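Local structure of transcriptional regulator, TetR family (Agrobacterium tumefaciens, 3C2B) at residues Leu93-Ala105 against Phe190-Leu202. The protein is probably a dimeric DNA-binding transcription factor of the TetR family that recognises regulatory DNA through a helix-turn-helix motif. Residues are numbered along the deposited sequence; the frame is centred on the assembly and turned at random.
Sequences LEVFAHDLLDVLA and FSARAKKAVVAFL
Glu94 and Lys195 supply the one hydrogen-bonded link between helices 93-104 and 190-202, a salt bridge of 2.7 Å from Lys195 NZ to Glu94 OE1. The ammonium meets the carboxylate on its syn side, 27° out of plane. Lys195 starts away from the facing helix, and the bends at chi3 (-90°) and chi4 fold NZ back to the acid. Most of the remaining contact is apolar. From Ala97 to Ala105 and from Ala194 to Leu202 each backbone N-H is bonded to the carbonyl four residues earlier. Glu94 O, for instance, accepts from His98 N while Ala194 CB rests 3.5 Å from Glu94 O. Two alanines allow close spacing: Ala97 CB lies 3.5 Å from Ala194 CB, and the axes of these short segments approach to 8.2 Å at 129°. Both helices belong to the all-helical C-terminal domain of this TetR-family protein, where Ile172 of helix 161-173 touches Ala97, Leu101 and Ala197. Toward the start of helix 190-202, Leu101 CB sits over the centre of the Phe190 ring in a CH-pi contact, 3.8 Å from the centroid, with Ala105 CB at the ring's edge. His98 lays one ring face over the backbone at Phe190 and Ser191. At the other end, Val198 CG2 packs 3.8 Å from Leu93 CB. Arg193 touches Leu101 CD1 with its aliphatic CG, at 3.7 Å; its guanidinium turns away, and NH2 is salt-bridged to Glu163 of the second subunit.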
loop_
_atom_site.group_PDB
_atom_site.type_symbol
_atom_site.label_atom_id
_atom_site.label_comp_id
_atom_site.label_asym_id
_atom_site.label_seq_id
_atom_site.Cartn_x
_atom_site.Cartn_y
_atom_site.Cartn_z
ATOM N N LEU A 93 20.087 8.652 -4.469
ATOM C CA LEU A 93 18.694 8.277 -4.736
ATOM C C LEU A 93 18.520 6.777 -4.752
ATOM O O LEU A 93 17.520 6.296 -4.266
ATOM C CB LEU A 93 18.191 8.878 -6.013
ATOM C CG LEU A 93 17.978 10.401 -6.045
ATOM C CD1 LEU A 93 17.730 10.821 -7.488
ATOM C CD2 LEU A 93 16.811 10.870 -5.122
ATOM N N GLU A 94 19.488 6.020 -5.277
ATOM C CA GLU A 94 19.385 4.569 -5.181
ATOM C C GLU A 94 19.453 4.083 -3.724
ATOM O O GLU A 94 18.707 3.190 -3.342
ATOM C CB GLU A 94 20.474 3.867 -5.996
ATOM C CG GLU A 94 20.319 4.064 -7.512
ATOM C CD GLU A 94 21.293 3.198 -8.322
ATOM O OE1 GLU A 94 21.568 2.036 -7.937
ATOM O OE2 GLU A 94 21.782 3.686 -9.352
ATOM N N VAL A 95 20.393 4.630 -2.941
ATOM C CA VAL A 95 20.537 4.221 -1.544
ATOM C C VAL A 95 19.237 4.540 -0.779
ATOM O O VAL A 95 18.725 3.714 -0.033
ATOM C CB VAL A 95 21.808 4.819 -0.880
ATOM C CG1 VAL A 95 21.841 4.516 0.639
ATOM C CG2 VAL A 95 23.094 4.306 -1.585
ATOM N N PHE A 96 18.697 5.732 -1.028
ATOM C CA PHE A 96 17.419 6.066 -0.476
ATOM C C PHE A 96 16.327 4.992 -0.809
ATOM O O PHE A 96 15.643 4.459 0.082
ATOM C CB PHE A 96 16.951 7.441 -0.956
ATOM C CG PHE A 96 15.579 7.727 -0.510
ATOM C CD1 PHE A 96 15.358 8.235 0.785
ATOM C CD2 PHE A 96 14.482 7.398 -1.328
ATOM C CE1 PHE A 96 14.061 8.450 1.263
ATOM C CE2 PHE A 96 13.152 7.603 -0.847
ATOM C CZ PHE A 96 12.955 8.121 0.465
ATOM N N ALA A 97 16.150 4.702 -2.095
ATOM C CA ALA A 97 15.063 3.785 -2.510
ATOM C C ALA A 97 15.169 2.431 -1.804
ATOM O O ALA A 97 14.168 1.895 -1.333
ATOM C CB ALA A 97 15.066 3.633 -4.022
ATOM N N HIS A 98 16.391 1.902 -1.716
ATOM C CA HIS A 98 16.666 0.620 -1.081
ATOM C C HIS A 98 16.400 0.693 0.440
ATOM O O HIS A 98 15.763 -0.204 1.008
ATOM C CB HIS A 98 18.149 0.255 -1.401
ATOM C CG HIS A 98 18.530 -1.176 -1.138
ATOM N ND1 HIS A 98 19.641 -1.760 -1.732
ATOM C CD2 HIS A 98 18.006 -2.125 -0.315
ATOM C CE1 HIS A 98 19.776 -3.003 -1.289
ATOM N NE2 HIS A 98 18.786 -3.253 -0.446
ATOM N N ASP A 99 16.902 1.759 1.094
ATOM C CA ASP A 99 16.544 2.068 2.489
ATOM C C ASP A 99 15.004 2.137 2.709
ATOM O O ASP A 99 14.494 1.594 3.666
ATOM C CB ASP A 99 17.147 3.407 2.909
ATOM C CG ASP A 99 18.648 3.371 3.035
ATOM O OD1 ASP A 99 19.260 2.278 3.027
ATOM O OD2 ASP A 99 19.237 4.468 3.177
ATOM N N LEU A 100 14.283 2.813 1.842
ATOM C CA LEU A 100 12.793 2.857 1.935
ATOM C C LEU A 100 12.155 1.442 1.943
ATOM O O LEU A 100 11.376 1.092 2.843
ATOM C CB LEU A 100 12.182 3.723 0.821
ATOM C CG LEU A 100 10.612 3.769 0.793
ATOM C CD1 LEU A 100 10.009 4.199 2.161
ATOM C CD2 LEU A 100 10.099 4.736 -0.319
ATOM N N LEU A 101 12.527 0.636 0.953
ATOM C CA LEU A 101 12.008 -0.710 0.813
ATOM C C LEU A 101 12.287 -1.535 2.082
ATOM O O LEU A 101 11.409 -2.210 2.626
ATOM C CB LEU A 101 12.638 -1.343 -0.425
ATOM C CG LEU A 101 12.040 -0.777 -1.715
ATOM C CD1 LEU A 101 12.980 -1.069 -2.915
ATOM C CD2 LEU A 101 10.525 -1.207 -1.954
ATOM N N ASP A 102 13.531 -1.430 2.536
ATOM C CA ASP A 102 14.006 -2.095 3.713
ATOM C C ASP A 102 13.256 -1.630 4.953
ATOM O O ASP A 102 12.892 -2.429 5.772
ATOM C CB ASP A 102 15.485 -1.781 3.823
ATOM C CG ASP A 102 16.247 -2.887 4.363
ATOM O OD1 ASP A 102 16.341 -3.936 3.687
ATOM O OD2 ASP A 102 16.761 -2.706 5.457
ATOM N N VAL A 103 13.036 -0.338 5.119
ATOM C CA VAL A 103 12.217 0.166 6.255
ATOM C C VAL A 103 10.773 -0.424 6.130
ATOM O O VAL A 103 10.207 -0.936 7.095
ATOM C CB VAL A 103 12.172 1.722 6.269
ATOM C CG1 VAL A 103 10.929 2.256 6.988
ATOM C CG2 VAL A 103 13.459 2.354 6.889
ATOM N N LEU A 104 10.159 -0.356 4.957
ATOM C CA LEU A 104 8.777 -0.906 4.860
ATOM C C LEU A 104 8.664 -2.394 5.167
ATOM O O LEU A 104 7.677 -2.840 5.776
ATOM C CB LEU A 104 8.168 -0.616 3.498
ATOM C CG LEU A 104 8.123 0.902 3.193
ATOM C CD1 LEU A 104 7.684 1.191 1.716
ATOM C CD2 LEU A 104 7.250 1.680 4.268
ATOM N N ALA A 105 9.679 -3.156 4.739
ATOM C CA ALA A 105 9.750 -4.612 4.882
ATOM C C ALA A 105 10.109 -5.062 6.305
ATOM O O ALA A 105 10.112 -6.254 6.580
ATOM C CB ALA A 105 10.766 -5.175 3.878
ATOM N N PHE A 190 15.767 -5.826 -3.721
ATOM C CA PHE A 190 15.616 -4.404 -3.437
ATOM C C PHE A 190 16.601 -3.556 -4.206
ATOM O O PHE A 190 16.288 -2.450 -4.617
ATOM C CB PHE A 190 15.645 -4.105 -1.939
ATOM C CG PHE A 190 14.418 -4.601 -1.190
ATOM C CD1 PHE A 190 13.277 -5.025 -1.881
ATOM C CD2 PHE A 190 14.394 -4.623 0.200
ATOM C CE1 PHE A 190 12.105 -5.458 -1.208
ATOM C CE2 PHE A 190 13.218 -5.065 0.886
ATOM C CZ PHE A 190 12.075 -5.479 0.155
ATOM N N SER A 191 17.808 -4.081 -4.367
ATOM C CA SER A 191 18.844 -3.414 -5.106
ATOM C C SER A 191 18.429 -3.119 -6.538
ATOM O O SER A 191 18.627 -2.008 -7.031
ATOM C CB SER A 191 20.066 -4.324 -5.166
ATOM O OG SER A 191 21.183 -3.517 -5.061
ATOM N N ALA A 192 17.917 -4.135 -7.229
ATOM C CA ALA A 192 17.480 -3.983 -8.620
ATOM C C ALA A 192 16.270 -3.060 -8.689
ATOM O O ALA A 192 16.165 -2.230 -9.584
ATOM C CB ALA A 192 17.141 -5.344 -9.244
ATOM N N ARG A 193 15.363 -3.181 -7.734
ATOM C CA ARG A 193 14.192 -2.323 -7.704
ATOM C C ARG A 193 14.555 -0.856 -7.539
ATOM O O ARG A 193 13.989 0.008 -8.207
ATOM C CB ARG A 193 13.200 -2.785 -6.614
ATOM C CG ARG A 193 11.983 -1.844 -6.440
ATOM C CD ARG A 193 11.331 -1.500 -7.830
ATOM N NE ARG A 193 10.964 -2.741 -8.517
ATOM C CZ ARG A 193 10.749 -2.871 -9.826
ATOM N NH1 ARG A 193 10.420 -4.060 -10.321
ATOM N NH2 ARG A 193 10.870 -1.828 -10.651
ATOM N N ALA A 194 15.502 -0.566 -6.635
ATOM C CA ALA A 194 15.968 0.815 -6.439
ATOM C C ALA A 194 16.612 1.480 -7.675
ATOM O O ALA A 194 16.327 2.653 -7.958
ATOM C CB ALA A 194 16.932 0.895 -5.236
ATOM N N LYS A 195 17.509 0.747 -8.350
ATOM C CA LYS A 195 18.088 1.138 -9.634
ATOM C C LYS A 195 17.006 1.466 -10.676
ATOM O O LYS A 195 17.052 2.508 -11.321
ATOM C CB LYS A 195 18.983 0.020 -10.186
ATOM C CG LYS A 195 19.827 0.459 -11.400
ATOM C CD LYS A 195 20.926 -0.537 -11.791
ATOM C CE LYS A 195 22.244 -0.215 -11.046
ATOM N NZ LYS A 195 22.075 -0.106 -9.531
ATOM N N LYS A 196 16.034 0.578 -10.827
ATOM C CA LYS A 196 14.924 0.773 -11.782
ATOM C C LYS A 196 14.100 2.009 -11.452
ATOM O O LYS A 196 13.772 2.806 -12.336
ATOM C CB LYS A 196 14.024 -0.462 -11.799
ATOM C CG LYS A 196 14.711 -1.667 -12.431
ATOM C CD LYS A 196 13.836 -2.954 -12.408
ATOM C CE LYS A 196 14.552 -4.072 -13.156
ATOM N NZ LYS A 196 14.103 -5.410 -12.681
ATOM N N ALA A 197 13.789 2.193 -10.164
ATOM C CA ALA A 197 12.994 3.354 -9.734
ATOM C C ALA A 197 13.752 4.727 -9.944
ATOM O O ALA A 197 13.141 5.757 -10.275
ATOM C CB ALA A 197 12.596 3.155 -8.298
ATOM N N VAL A 198 15.073 4.699 -9.771
ATOM C CA VAL A 198 15.932 5.851 -10.002
ATOM C C VAL A 198 16.019 6.194 -11.478
ATOM O O VAL A 198 15.904 7.387 -11.805
ATOM C CB VAL A 198 17.322 5.721 -9.314
ATOM C CG1 VAL A 198 18.254 6.906 -9.672
ATOM C CG2 VAL A 198 17.125 5.723 -7.812
ATOM N N VAL A 199 16.181 5.185 -12.355
ATOM C CA VAL A 199 16.128 5.396 -13.826
ATOM C C VAL A 199 14.797 6.065 -14.250
ATOM O O VAL A 199 14.796 7.073 -14.971
ATOM C CB VAL A 199 16.382 4.077 -14.650
ATOM C CG1 VAL A 199 16.219 4.287 -16.144
ATOM C CG2 VAL A 199 17.798 3.555 -14.396
ATOM N N ALA A 200 13.674 5.520 -13.775
ATOM C CA ALA A 200 12.349 6.089 -14.047
ATOM C C ALA A 200 12.194 7.558 -13.491
ATOM O O ALA A 200 11.767 8.464 -14.203
ATOM C CB ALA A 200 11.240 5.146 -13.496
ATOM N N PHE A 201 12.523 7.761 -12.230
ATOM C CA PHE A 201 12.497 9.099 -11.613
ATOM C C PHE A 201 13.306 10.152 -12.395
ATOM O O PHE A 201 12.861 11.290 -12.578
ATOM C CB PHE A 201 12.990 9.008 -10.164
ATOM C CG PHE A 201 12.905 10.319 -9.405
ATOM C CD1 PHE A 201 11.678 10.878 -9.083
ATOM C CD2 PHE A 201 14.056 11.017 -9.061
ATOM C CE1 PHE A 201 11.612 12.108 -8.381
ATOM C CE2 PHE A 201 13.981 12.244 -8.384
ATOM C CZ PHE A 201 12.760 12.781 -8.050
ATOM N N LEU A 202 14.461 9.755 -12.911
ATOM C CA LEU A 202 15.351 10.658 -13.647
ATOM C C LEU A 202 14.851 10.941 -15.065
ATOM O O LEU A 202 15.054 12.029 -15.604
ATOM C CB LEU A 202 16.791 10.115 -13.630
ATOM C CG LEU A 202 17.492 10.185 -12.252
ATOM C CD1 LEU A 202 18.961 9.720 -12.322
ATOM C CD2 LEU A 202 17.450 11.605 -11.623
#